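Purine nucleoside phosphorylase (Thermus thermophilus, PDB 1ODK) probably catalyses the reversible phosphorolysis of purine nucleosides, methylthioadenosine among the likely substrates, to the free base and a ribose 1-phosphate. Local coordinates at residues P3-A8 with D42-W47; D12-V17 with P57-T62; M65-A70 with E181-F186; G92-D97 with Y173-F178; P100-V105 with P147-L152. All blocks are in the same frame, centred on the assembly; numbering follows the deposited sequence.

Interaction 1 of 5, residues P3-A8 with D42-W47; sequences PIHVRA and DHRGLW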
# COMPACT_ATOMS: atom_id res chain seq x y z
N PRO B 3 14.03 2.33 -33.20
CA PRO B 3 13.66 1.84 -31.87
C PRO B 3 14.36 0.53 -31.52
O PRO B 3 14.73 -0.25 -32.40
CB PRO B 3 12.14 1.67 -31.99
CG PRO B 3 11.77 2.79 -32.91
CD PRO B 3 12.84 2.69 -33.99
N ILE B 4 14.54 0.31 -30.23
CA ILE B 4 15.22 -0.88 -29.72
C ILE B 4 14.55 -2.20 -30.07
O ILE B 4 15.21 -3.14 -30.52
CB ILE B 4 15.38 -0.78 -28.19
CG1 ILE B 4 16.27 0.42 -27.84
CG2 ILE B 4 15.95 -2.08 -27.64
CD1 ILE B 4 16.34 0.72 -26.35
N HIS B 5 13.24 -2.29 -29.87
CA HIS B 5 12.55 -3.54 -30.13
C HIS B 5 11.87 -3.63 -31.49
O HIS B 5 12.09 -4.58 -32.24
CB HIS B 5 11.57 -3.80 -28.99
CG HIS B 5 12.18 -3.64 -27.64
ND1 HIS B 5 12.51 -2.40 -27.11
CD2 HIS B 5 12.57 -4.55 -26.71
CE1 HIS B 5 13.07 -2.56 -25.93
NE2 HIS B 5 13.12 -3.86 -25.66
N VAL B 6 11.03 -2.65 -31.81
CA VAL B 6 10.38 -2.63 -33.11
C VAL B 6 11.35 -1.87 -34.00
O VAL B 6 11.31 -0.64 -34.07
CB VAL B 6 9.02 -1.89 -33.05
CG1 VAL B 6 8.36 -1.91 -34.43
CG2 VAL B 6 8.11 -2.56 -32.02
N ARG B 7 12.23 -2.61 -34.67
CA ARG B 7 13.25 -2.02 -35.53
C ARG B 7 12.78 -1.61 -36.91
O ARG B 7 13.16 -2.20 -37.92
CB ARG B 7 14.43 -2.98 -35.63
CG ARG B 7 15.08 -3.23 -34.27
CD ARG B 7 16.22 -4.21 -34.33
NE ARG B 7 16.85 -4.34 -33.02
CZ ARG B 7 17.87 -5.15 -32.75
NH1 ARG B 7 18.39 -5.91 -33.70
NH2 ARG B 7 18.38 -5.19 -31.52
N ALA B 8 11.94 -0.58 -36.94
CA ALA B 8 11.41 -0.05 -38.19
C ALA B 8 11.82 1.41 -38.31
O ALA B 8 12.48 1.95 -37.43
CB ALA B 8 9.89 -0.17 -38.18
N ASP B 42 10.52 -7.95 -37.79
CA ASP B 42 10.36 -9.31 -37.30
C ASP B 42 11.29 -9.54 -36.11
O ASP B 42 11.33 -10.62 -35.53
CB ASP B 42 10.61 -10.35 -38.41
CG ASP B 42 12.04 -10.33 -38.93
OD1 ASP B 42 12.30 -11.08 -39.89
OD2 ASP B 42 12.88 -9.59 -38.39
N HIS B 43 12.03 -8.50 -35.73
CA HIS B 43 12.94 -8.59 -34.59
C HIS B 43 12.15 -8.97 -33.34
O HIS B 43 11.05 -8.46 -33.11
CB HIS B 43 13.65 -7.26 -34.35
CG HIS B 43 14.67 -7.32 -33.26
ND1 HIS B 43 14.55 -6.60 -32.08
CD2 HIS B 43 15.81 -8.03 -33.15
CE1 HIS B 43 15.57 -6.88 -31.29
NE2 HIS B 43 16.35 -7.75 -31.92
N ARG B 44 12.72 -9.87 -32.54
CA ARG B 44 12.09 -10.36 -31.32
C ARG B 44 10.72 -11.01 -31.56
O ARG B 44 9.92 -11.15 -30.63
CB ARG B 44 11.96 -9.24 -30.28
CG ARG B 44 13.20 -9.10 -29.39
CD ARG B 44 13.09 -7.92 -28.45
NE ARG B 44 14.22 -7.83 -27.52
CZ ARG B 44 14.39 -8.62 -26.46
NH1 ARG B 44 13.51 -9.57 -26.18
NH2 ARG B 44 15.45 -8.45 -25.68
N GLY B 45 10.47 -11.40 -32.80
CA GLY B 45 9.21 -12.02 -33.13
C GLY B 45 8.04 -11.06 -33.09
O GLY B 45 6.88 -11.48 -33.20
N LEU B 46 8.32 -9.77 -32.95
CA LEU B 46 7.28 -8.75 -32.90
C LEU B 46 6.89 -8.34 -34.32
O LEU B 46 7.09 -7.20 -34.73
CB LEU B 46 7.79 -7.53 -32.12
CG LEU B 46 8.16 -7.79 -30.65
CD1 LEU B 46 8.87 -6.58 -30.07
CD2 LEU B 46 6.89 -8.12 -29.86
N TRP B 47 6.32 -9.29 -35.06
CA TRP B 47 5.92 -9.05 -36.44
C TRP B 47 5.01 -7.83 -36.61
O TRP B 47 3.97 -7.71 -35.96
CB TRP B 47 5.25 -10.30 -37.00
CG TRP B 47 6.16 -11.49 -37.07
CD1 TRP B 47 7.48 -11.54 -36.70
CD2 TRP B 47 5.83 -12.80 -37.54
NE1 TRP B 47 7.99 -12.80 -36.92
CE2 TRP B 47 6.99 -13.60 -37.43
CE3 TRP B 47 4.66 -13.38 -38.05
CZ2 TRP B 47 7.02 -14.95 -37.82
CZ3 TRP B 47 4.69 -14.73 -38.43
CH2 TRP B 47 5.86 -15.49 -38.31
O HOH W 1 16.07 -5.80 -28.48
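Close packing and loose packing lie side by side where the N-terminal loop 3-8 meets the connection 42-47 between two strands. The tight half is a stack: the extended side chain of Arg7 lays its guanidinium flat on the His43 ring, centres 3.3 Å apart and planes inclined by 12°, with CZ over the NE2 side of the ring and CD adding a CH-pi contact over the same face. Two bonds fix this sandwich. His43, its CG anti to the backbone N, turns ND1 to donate to His5 O (3.2 Å), in the carbonyl plane and on a lone pair, while Arg7 NE donates to Ile4 O (3.2 Å) from above that carbonyl plane. Arg44 CG lies over the rim of the opposite face of the imidazole. A guanidinium so close would be expected to disfavour a second proton on His43.

The other half is looser. His5 and Arg44 run side by side, His5 CD2 standing 3.8 Å from Arg44 NE, and a water accepts a hydrogen bond from Arg44 NE at 2.9 Å and reaches Ile4 O only weakly. The His5 ring gives its ND1 to a hydrogen bond with Glu76 and meets Phe159 of the second subunit edge-to-face. This is consistent with the subunit-spanning active site of hexameric purine nucleoside phosphorylases, in which N-terminal residues reach the neighbour's pocket.

Interaction 2 of 5, residues D12-V17 with P57-T62; sequences DVAERV and PVSVQT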
# COMPACT_ATOMS: atom_id res chain seq x y z
N ASP B 12 7.76 3.48 -42.22
CA ASP B 12 7.16 2.14 -42.28
C ASP B 12 5.80 1.99 -41.60
O ASP B 12 4.98 1.19 -42.03
CB ASP B 12 8.09 1.10 -41.65
CG ASP B 12 9.39 0.93 -42.40
OD1 ASP B 12 9.37 1.04 -43.65
OD2 ASP B 12 10.42 0.67 -41.75
N VAL B 13 5.58 2.76 -40.54
CA VAL B 13 4.34 2.66 -39.77
C VAL B 13 3.29 3.70 -40.11
O VAL B 13 3.58 4.89 -40.20
CB VAL B 13 4.66 2.75 -38.25
CG1 VAL B 13 3.39 2.62 -37.43
CG2 VAL B 13 5.68 1.65 -37.88
N ALA B 14 2.05 3.24 -40.27
CA ALA B 14 0.94 4.14 -40.60
C ALA B 14 0.42 4.82 -39.34
O ALA B 14 0.74 4.42 -38.22
CB ALA B 14 -0.19 3.35 -41.26
N GLU B 15 -0.39 5.85 -39.53
CA GLU B 15 -0.96 6.56 -38.39
C GLU B 15 -1.96 5.68 -37.65
O GLU B 15 -2.11 5.78 -36.43
CB GLU B 15 -1.66 7.85 -38.85
CG GLU B 15 -0.71 8.96 -39.22
CD GLU B 15 -1.43 10.26 -39.54
OE1 GLU B 15 -0.75 11.28 -39.77
OE2 GLU B 15 -2.69 10.27 -39.55
N ARG B 16 -2.65 4.82 -38.40
CA ARG B 16 -3.64 3.91 -37.84
C ARG B 16 -3.03 2.52 -37.69
O ARG B 16 -2.52 1.96 -38.66
CB ARG B 16 -4.87 3.86 -38.75
CG ARG B 16 -5.53 5.22 -38.94
CD ARG B 16 -6.69 5.17 -39.92
NE ARG B 16 -7.35 6.48 -39.99
CZ ARG B 16 -6.80 7.56 -40.53
NH1 ARG B 16 -7.47 8.71 -40.54
NH2 ARG B 16 -5.59 7.50 -41.07
N VAL B 17 -3.11 1.97 -36.49
CA VAL B 17 -2.50 0.67 -36.22
C VAL B 17 -3.37 -0.29 -35.39
O VAL B 17 -4.00 0.13 -34.43
CB VAL B 17 -1.18 0.86 -35.42
CG1 VAL B 17 -0.39 -0.44 -35.39
CG2 VAL B 17 -0.37 2.00 -36.01
N PRO B 57 -3.85 3.79 -45.36
CA PRO B 57 -2.74 3.05 -44.76
C PRO B 57 -3.09 2.53 -43.37
O PRO B 57 -3.65 3.25 -42.54
CB PRO B 57 -1.61 4.08 -44.73
CG PRO B 57 -1.94 4.99 -45.90
CD PRO B 57 -3.43 5.15 -45.75
N VAL B 58 -2.78 1.26 -43.12
CA VAL B 58 -3.04 0.64 -41.82
C VAL B 58 -1.89 -0.31 -41.47
O VAL B 58 -1.45 -1.10 -42.31
CB VAL B 58 -4.37 -0.16 -41.84
CG1 VAL B 58 -4.51 -0.97 -40.55
CG2 VAL B 58 -5.55 0.80 -41.98
N SER B 59 -1.41 -0.22 -40.24
CA SER B 59 -0.35 -1.10 -39.77
C SER B 59 -0.94 -2.09 -38.78
O SER B 59 -1.96 -1.82 -38.15
CB SER B 59 0.77 -0.29 -39.09
OG SER B 59 1.49 0.48 -40.03
N VAL B 60 -0.31 -3.26 -38.67
CA VAL B 60 -0.74 -4.31 -37.76
C VAL B 60 0.53 -4.71 -37.03
O VAL B 60 1.43 -5.30 -37.63
CB VAL B 60 -1.30 -5.53 -38.54
CG1 VAL B 60 -1.80 -6.58 -37.56
CG2 VAL B 60 -2.41 -5.09 -39.48
N GLN B 61 0.60 -4.38 -35.74
CA GLN B 61 1.79 -4.64 -34.94
C GLN B 61 1.59 -5.57 -33.75
O GLN B 61 0.76 -5.32 -32.88
CB GLN B 61 2.37 -3.31 -34.45
CG GLN B 61 3.57 -3.44 -33.51
CD GLN B 61 4.77 -4.07 -34.18
OE1 GLN B 61 5.25 -3.59 -35.21
NE2 GLN B 61 5.28 -5.16 -33.61
N THR B 62 2.39 -6.64 -33.71
CA THR B 62 2.35 -7.62 -32.63
C THR B 62 2.81 -6.94 -31.34
O THR B 62 3.80 -6.22 -31.34
CB THR B 62 3.31 -8.78 -32.93
OG1 THR B 62 2.92 -9.42 -34.15
CG2 THR B 62 3.31 -9.79 -31.79
O HOH W 2 -3.34 5.63 -41.30
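Parallel strands 16-20 and 56-61 are neighbours in the central sheet of the nucleoside phosphorylase fold, and this contact joins the run-in to the first with the body of the second. Val17 and Ser59 pair across the strands with their side chains on one face. Val17 CG1, anti to the backbone N (chi1 -168°), leans over the partner strand, touching Ser59 CB at 3.9 Å and Gln61 CB at 4.1 Å. Val58 and Val60 turn to the opposite face, where Val60 packs against Ala26 and Ile29 of helix 23-33, whereas Gln61 lies against Val73 and Leu77 of helix 67-79.

Ser59 is the pivot. Its OG, anti to the carbonyl carbon, comes down beside the incoming loop and accepts the Ala14 N-H at 2.8 Å in a bond straight to 178°. The same hydroxyl is hydrogen-bonded to Thr50 OG1, so this buried oxygen is gripped from two sides before the regular ladder begins. Next to it the Ala14 methyl rests on Pro57, CB to CB 3.8 Å. Ladder bonding then takes over as Ser59 N donates to Arg16 O (2.9 Å).

Arg16 runs extended along the end of the pair; its NE bonds Val232 O and its NH1 forms a salt bridge with the C-terminal carboxylate of Val235. One water in the plane of the guanidinium accepts from both Arg16 NH2 and Arg16 N, and donates to Pro57 O at 2.7 Å.

Interaction 3 of 5, residues M65-A70 with E181-F186; sequences MGTPSA and EASALF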
# COMPACT_ATOMS: atom_id res chain seq x y z
N MET B 65 2.57 -10.68 -25.08
CA MET B 65 1.61 -10.80 -23.99
C MET B 65 2.05 -10.01 -22.77
O MET B 65 3.23 -10.01 -22.40
CB MET B 65 1.45 -12.27 -23.58
CG MET B 65 1.11 -13.21 -24.73
SD MET B 65 0.98 -14.91 -24.16
CE MET B 65 2.68 -15.37 -24.03
N GLY B 66 1.09 -9.33 -22.13
CA GLY B 66 1.39 -8.56 -20.94
C GLY B 66 1.64 -7.09 -21.18
O GLY B 66 2.15 -6.71 -22.23
N THR B 67 1.28 -6.25 -20.21
CA THR B 67 1.48 -4.81 -20.33
C THR B 67 2.94 -4.39 -20.47
O THR B 67 3.23 -3.37 -21.09
CB THR B 67 0.83 -4.05 -19.14
OG1 THR B 67 1.25 -4.61 -17.90
CG2 THR B 67 -0.69 -4.12 -19.24
N PRO B 68 3.89 -5.15 -19.89
CA PRO B 68 5.28 -4.70 -20.06
C PRO B 68 5.69 -4.77 -21.53
O PRO B 68 6.37 -3.87 -22.05
CB PRO B 68 6.08 -5.68 -19.19
CG PRO B 68 5.10 -6.07 -18.12
CD PRO B 68 3.81 -6.24 -18.91
N SER B 69 5.28 -5.84 -22.20
CA SER B 69 5.60 -6.03 -23.60
C SER B 69 4.81 -5.05 -24.46
O SER B 69 5.35 -4.42 -25.37
CB SER B 69 5.27 -7.47 -24.03
OG SER B 69 5.71 -7.73 -25.36
N ALA B 70 3.52 -4.90 -24.16
CA ALA B 70 2.67 -3.99 -24.93
C ALA B 70 3.12 -2.54 -24.77
O ALA B 70 3.06 -1.77 -25.73
CB ALA B 70 1.21 -4.14 -24.50
N GLU B 181 -3.42 -6.38 -21.54
CA GLU B 181 -2.75 -5.29 -22.23
C GLU B 181 -3.43 -3.92 -22.22
O GLU B 181 -2.77 -2.89 -22.23
CB GLU B 181 -2.52 -5.69 -23.70
CG GLU B 181 -1.54 -6.84 -23.92
CD GLU B 181 -2.14 -8.22 -23.70
OE1 GLU B 181 -1.36 -9.19 -23.69
OE2 GLU B 181 -3.38 -8.35 -23.55
N ALA B 182 -4.76 -3.93 -22.20
CA ALA B 182 -5.55 -2.71 -22.26
C ALA B 182 -5.19 -1.55 -21.34
O ALA B 182 -5.06 -0.41 -21.80
CB ALA B 182 -7.03 -3.05 -22.09
N SER B 183 -5.04 -1.80 -20.04
CA SER B 183 -4.72 -0.73 -19.11
C SER B 183 -3.51 0.12 -19.54
O SER B 183 -3.59 1.36 -19.54
CB SER B 183 -4.47 -1.31 -17.71
OG SER B 183 -3.34 -2.15 -17.72
N ALA B 184 -2.41 -0.52 -19.91
CA ALA B 184 -1.20 0.21 -20.32
C ALA B 184 -1.41 1.00 -21.61
O ALA B 184 -0.93 2.13 -21.74
CB ALA B 184 -0.02 -0.77 -20.48
N LEU B 185 -2.11 0.41 -22.56
CA LEU B 185 -2.37 1.09 -23.83
C LEU B 185 -3.16 2.36 -23.55
O LEU B 185 -2.83 3.44 -24.05
CB LEU B 185 -3.16 0.18 -24.76
CG LEU B 185 -3.67 0.78 -26.07
CD1 LEU B 185 -2.49 1.13 -26.98
CD2 LEU B 185 -4.59 -0.24 -26.75
N PHE B 186 -4.22 2.23 -22.75
CA PHE B 186 -5.08 3.37 -22.42
C PHE B 186 -4.29 4.46 -21.72
O PHE B 186 -4.40 5.64 -22.07
CB PHE B 186 -6.25 2.90 -21.54
CG PHE B 186 -7.26 2.04 -22.26
CD1 PHE B 186 -8.26 1.37 -21.55
CD2 PHE B 186 -7.23 1.91 -23.65
CE1 PHE B 186 -9.20 0.58 -22.21
CE2 PHE B 186 -8.17 1.13 -24.32
CZ PHE B 186 -9.16 0.46 -23.60
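Two helix N-termini meet here near the middle of the subunit: Gly66 occupies the N-cap position of helix 67-79, and Glu181 that of helix 182-192. The polar link is made by the Glu181 side chain. With CG anti to the carbonyl carbon and a bend at chi2 (80°), the chain folds back so that OE1 reaches the start of the other helix and accepts the Gly66 N-H at 2.9 Å. That N-H comes from above the carboxylate plane, 38° out of it, and Met65 CA lies 3.4 Å from Glu181 OE1. OE2 turns to a salt bridge with Arg87. A buried carboxylate held between a backbone N-H at a helix start and an arginine would be expected to stay ionised. Its aliphatic part is used as well, since Ala70 CB sits against Glu181 CG at 3.9 Å.

Beside this link the helices touch through small groups. Thr67 CG2 fits against Ala184 CB and against Ser183 OG, both at 3.6 Å. The threonine can offer this methyl because its OG1 takes the crowded position between backbone N and carbonyl carbon (chi1 51°) and bonds Asp113 and Thr115. Ser183 OG goes to the other oxygen of Asp113, so one aspartate ties both helix starts together.

Met65 packs on His5 of the second subunit. In hexameric phosphorylases of this family the glutamate at the start of this helix lies in the nucleoside site, where it meets the ribose; the position of Glu181, close to a subunit boundary, is consistent with that role.

Interaction 4 of 5, residues G92-D97 with Y173-F178; sequences GAASSD and YGVLAF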
# COMPACT_ATOMS: atom_id res chain seq x y z
N GLY B 92 -10.70 -13.71 -21.30
CA GLY B 92 -11.36 -14.77 -20.58
C GLY B 92 -12.54 -14.19 -19.83
O GLY B 92 -12.37 -13.30 -18.99
N ALA B 93 -13.74 -14.66 -20.15
CA ALA B 93 -14.95 -14.16 -19.52
C ALA B 93 -14.93 -14.35 -18.00
O ALA B 93 -14.56 -15.42 -17.51
CB ALA B 93 -16.18 -14.84 -20.11
N ALA B 94 -15.31 -13.31 -17.27
CA ALA B 94 -15.36 -13.37 -15.82
C ALA B 94 -16.78 -13.74 -15.40
O ALA B 94 -17.00 -14.30 -14.33
CB ALA B 94 -14.98 -12.01 -15.22
N SER B 95 -17.73 -13.43 -16.27
CA SER B 95 -19.14 -13.71 -16.03
C SER B 95 -19.60 -14.92 -16.84
O SER B 95 -18.96 -15.29 -17.83
CB SER B 95 -20.00 -12.51 -16.42
OG SER B 95 -19.40 -11.28 -16.03
N SER B 96 -20.71 -15.52 -16.43
CA SER B 96 -21.26 -16.66 -17.14
C SER B 96 -22.12 -16.13 -18.28
O SER B 96 -22.50 -16.88 -19.18
CB SER B 96 -22.11 -17.50 -16.19
OG SER B 96 -23.19 -16.74 -15.67
N ASP B 97 -22.44 -14.84 -18.22
CA ASP B 97 -23.27 -14.21 -19.23
C ASP B 97 -22.56 -14.10 -20.58
O ASP B 97 -23.20 -14.14 -21.63
CB ASP B 97 -23.71 -12.82 -18.76
CG ASP B 97 -24.89 -12.27 -19.55
OD1 ASP B 97 -25.36 -11.17 -19.21
OD2 ASP B 97 -25.34 -12.95 -20.51
N TYR B 173 -18.30 -6.27 -9.72
CA TYR B 173 -17.89 -4.87 -9.77
C TYR B 173 -17.86 -4.35 -11.20
O TYR B 173 -17.29 -3.29 -11.48
CB TYR B 173 -16.52 -4.71 -9.10
CG TYR B 173 -16.60 -4.86 -7.60
CD1 TYR B 173 -16.71 -3.75 -6.77
CD2 TYR B 173 -16.63 -6.13 -7.02
CE1 TYR B 173 -16.85 -3.89 -5.39
CE2 TYR B 173 -16.78 -6.29 -5.64
CZ TYR B 173 -16.89 -5.16 -4.83
OH TYR B 173 -17.06 -5.31 -3.47
N GLY B 174 -18.47 -5.10 -12.12
CA GLY B 174 -18.54 -4.68 -13.50
C GLY B 174 -17.55 -5.25 -14.49
O GLY B 174 -17.65 -4.98 -15.69
N VAL B 175 -16.58 -6.04 -14.03
CA VAL B 175 -15.60 -6.62 -14.94
C VAL B 175 -16.24 -7.72 -15.78
O VAL B 175 -16.78 -8.69 -15.26
CB VAL B 175 -14.40 -7.22 -14.17
CG1 VAL B 175 -13.42 -7.89 -15.16
CG2 VAL B 175 -13.69 -6.12 -13.39
N LEU B 176 -16.17 -7.55 -17.09
CA LEU B 176 -16.75 -8.53 -18.01
C LEU B 176 -15.81 -9.67 -18.32
O LEU B 176 -16.23 -10.81 -18.46
CB LEU B 176 -17.14 -7.84 -19.31
CG LEU B 176 -18.13 -6.68 -19.21
CD1 LEU B 176 -18.32 -6.06 -20.59
CD2 LEU B 176 -19.46 -7.19 -18.66
N ALA B 177 -14.52 -9.36 -18.43
CA ALA B 177 -13.52 -10.36 -18.76
C ALA B 177 -12.13 -9.87 -18.39
O ALA B 177 -11.94 -8.69 -18.07
CB ALA B 177 -13.58 -10.68 -20.26
N PHE B 178 -11.16 -10.78 -18.44
CA PHE B 178 -9.77 -10.47 -18.12
C PHE B 178 -8.88 -10.59 -19.35
O PHE B 178 -9.03 -11.51 -20.15
CB PHE B 178 -9.22 -11.42 -17.05
CG PHE B 178 -9.77 -11.20 -15.68
CD1 PHE B 178 -11.09 -11.52 -15.39
CD2 PHE B 178 -8.98 -10.65 -14.69
CE1 PHE B 178 -11.62 -11.31 -14.12
CE2 PHE B 178 -9.49 -10.42 -13.41
CZ PHE B 178 -10.81 -10.76 -13.12
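Phe178 leaves strand 175-179 with CG anti to the carbonyl carbon (chi1 -71°), and each step along its side chain meets something different. CB passes 4.1 Å from Gly92 O, the carbonyl that receives this residue's own N-H. From there the ring tips toward the chain leaving strand 84-93: CD1 comes to 3.9 Å from Ala94 CB and CE1 to 3.6 Å, the methyl lying at the ring edge, in its plane. Outside these two segments the same side chain packs on Ala154 and Glu156 of strand 152-156 and on Ala167 of helix 164-171.

The two strands, 84-93 and 175-179, run antiparallel in the large mixed sheet of the phosphorylase fold. Gly92 and Phe178 form a hydrogen-bonded pair, Gly92 N donating to Phe178 O at 3.0 Å and Phe178 N to Gly92 O at 2.8 Å. Ala93 and Ala177 follow as a non-hydrogen-bonded pair, and the packing is close where Ala177 CB stands 3.2 Å from Gly92 O. Ala94 N then donates to Leu176 O along a line straight to 173°, though from above the carbonyl plane. At the far end of the segment, Gly174, with positive phi, is the C-prime residue of the Schellman motif that terminates the preceding helix, and Val175 CG1 lies 4.4 Å from Ala94 CB.

Interaction 5 of 5, residues P100-V105 with P147-L152; sequences PGELIV and PHRVGL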
# COMPACT_ATOMS: atom_id res chain seq x y z
N PRO B 100 -18.14 -17.59 -25.50
CA PRO B 100 -16.98 -17.54 -26.40
C PRO B 100 -17.39 -17.04 -27.79
O PRO B 100 -18.44 -17.40 -28.30
CB PRO B 100 -16.51 -18.99 -26.42
CG PRO B 100 -16.83 -19.45 -25.02
CD PRO B 100 -18.22 -18.89 -24.82
N GLY B 101 -16.55 -16.19 -28.38
CA GLY B 101 -16.86 -15.64 -29.69
C GLY B 101 -17.55 -14.29 -29.61
O GLY B 101 -17.61 -13.56 -30.59
N GLU B 102 -18.07 -13.96 -28.43
CA GLU B 102 -18.74 -12.68 -28.25
C GLU B 102 -17.67 -11.58 -28.20
O GLU B 102 -16.54 -11.82 -27.78
CB GLU B 102 -19.56 -12.69 -26.96
CG GLU B 102 -20.72 -11.71 -26.95
CD GLU B 102 -21.58 -11.84 -25.71
OE1 GLU B 102 -21.65 -12.96 -25.14
OE2 GLU B 102 -22.21 -10.83 -25.31
N LEU B 103 -18.03 -10.37 -28.62
CA LEU B 103 -17.08 -9.28 -28.61
C LEU B 103 -17.30 -8.35 -27.43
O LEU B 103 -18.41 -8.23 -26.90
CB LEU B 103 -17.18 -8.47 -29.91
CG LEU B 103 -17.03 -9.25 -31.22
CD1 LEU B 103 -17.08 -8.27 -32.38
CD2 LEU B 103 -15.72 -10.03 -31.23
N ILE B 104 -16.23 -7.68 -27.01
CA ILE B 104 -16.31 -6.73 -25.92
C ILE B 104 -15.60 -5.45 -26.33
O ILE B 104 -14.42 -5.48 -26.69
CB ILE B 104 -15.61 -7.25 -24.64
CG1 ILE B 104 -16.33 -8.48 -24.09
CG2 ILE B 104 -15.57 -6.14 -23.59
CD1 ILE B 104 -15.59 -9.15 -22.92
N VAL B 105 -16.33 -4.34 -26.33
CA VAL B 105 -15.72 -3.05 -26.64
C VAL B 105 -15.34 -2.51 -25.27
O VAL B 105 -16.22 -2.20 -24.46
CB VAL B 105 -16.69 -2.08 -27.31
CG1 VAL B 105 -16.00 -0.73 -27.52
CG2 VAL B 105 -17.15 -2.64 -28.65
N PRO B 147 -22.76 -10.25 -32.01
CA PRO B 147 -23.03 -10.20 -30.57
C PRO B 147 -21.86 -9.55 -29.83
O PRO B 147 -20.71 -9.95 -30.01
CB PRO B 147 -23.19 -11.67 -30.21
CG PRO B 147 -23.82 -12.23 -31.44
CD PRO B 147 -23.01 -11.60 -32.54
N HIS B 148 -22.16 -8.56 -29.00
CA HIS B 148 -21.11 -7.86 -28.27
C HIS B 148 -21.63 -7.21 -27.00
O HIS B 148 -22.83 -7.07 -26.80
CB HIS B 148 -20.50 -6.77 -29.15
CG HIS B 148 -21.45 -5.66 -29.47
ND1 HIS B 148 -22.53 -5.82 -30.31
CD2 HIS B 148 -21.51 -4.38 -29.03
CE1 HIS B 148 -23.22 -4.69 -30.37
NE2 HIS B 148 -22.62 -3.80 -29.60
N ARG B 149 -20.69 -6.81 -26.15
CA ARG B 149 -20.99 -6.13 -24.90
C ARG B 149 -20.07 -4.92 -24.82
O ARG B 149 -19.02 -4.87 -25.47
CB ARG B 149 -20.74 -7.06 -23.70
CG ARG B 149 -21.67 -8.27 -23.61
CD ARG B 149 -23.12 -7.85 -23.39
NE ARG B 149 -23.26 -7.04 -22.19
CZ ARG B 149 -23.17 -7.51 -20.95
NH1 ARG B 149 -22.96 -8.80 -20.74
NH2 ARG B 149 -23.28 -6.69 -19.91
N VAL B 150 -20.47 -3.93 -24.02
CA VAL B 150 -19.68 -2.73 -23.85
C VAL B 150 -19.46 -2.53 -22.35
O VAL B 150 -20.42 -2.43 -21.58
CB VAL B 150 -20.39 -1.50 -24.45
CG1 VAL B 150 -19.53 -0.25 -24.29
CG2 VAL B 150 -20.70 -1.75 -25.92
N GLY B 151 -18.20 -2.49 -21.93
CA GLY B 151 -17.94 -2.31 -20.52
C GLY B 151 -16.50 -2.50 -20.10
O GLY B 151 -15.57 -2.38 -20.90
N LEU B 152 -16.32 -2.82 -18.82
CA LEU B 152 -15.00 -2.99 -18.25
C LEU B 152 -14.35 -4.34 -18.45
O LEU B 152 -15.01 -5.38 -18.48
CB LEU B 152 -15.04 -2.75 -16.74
CG LEU B 152 -15.32 -1.35 -16.19
CD1 LEU B 152 -15.45 -1.44 -14.67
CD2 LEU B 152 -14.20 -0.40 -16.61
O HOH W 3 -19.58 -11.97 -31.95
O HOH W 4 -24.56 -9.74 -26.56
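Nearly all the bonding between 100-105 and 147-152 is done by main-chain atoms. Strands 103-106 and 148-150 run parallel, and four N-H groups find carbonyls in alternation: Leu103 N donates to Pro147 O (3.0 Å, on a lone pair), Arg149 N to Leu103 O (2.8 Å), Val105 N to Arg149 O almost along the C=O axis, and Gly151 N to Val105 O, the longest at 3.2 Å, where the chain turns a corner. Ile104 turns its own backbone bonds to Leu200 in strand 195-205.

Three carbonyls also bind water. Pro147 O accepts a second hydrogen bond, from a water that also donates to Gly101 O. Another water donates hydrogen bonds to His148 O and to Glu102 OE2 (2.9 Å), tying side chain to backbone. Glu102 OE1 accepts from Ala99 N, and His148 ND1 bonds Tyr146 O.

Glu102 and Arg149 cross obliquely without pairing their charges. OE2 lies over the aliphatic part of the arginine, 3.1 Å from Arg149 CG but 5.0 Å from Arg149 NE, because the Arg149 side chain bends at chi2 and chi3 and carries the guanidinium off, NH1 making a long, weak ion pair with Asp97. The register of the strands is thus set by the peptide ladder, while the carboxylate is satisfied by a backbone N-H and a water and contributes at most a distant electrostatic attraction to Arg149.

The five contacts fall into two groups on opposite sides of the subunit, with interaction 3 between them. Interactions 1 and 2, centres 14 Å apart, touch directly: Leu46 O meets Gln61 NE2, and Trp47 O meets Thr62 OG1. Interactions 4 and 5, centres only 10 Å apart, share the bond from Leu176 N to Leu152 O, and the second is nested within the chain loop closed by the first. Interaction 3 lies 16 to 19 Å from the other four, centre to centre, and is joined in sequence to interactions 2 and 4. Interactions 1 and 3 both face the second subunit, consistent with a nucleoside pocket shared there; interactions 4 and 5 touch the third.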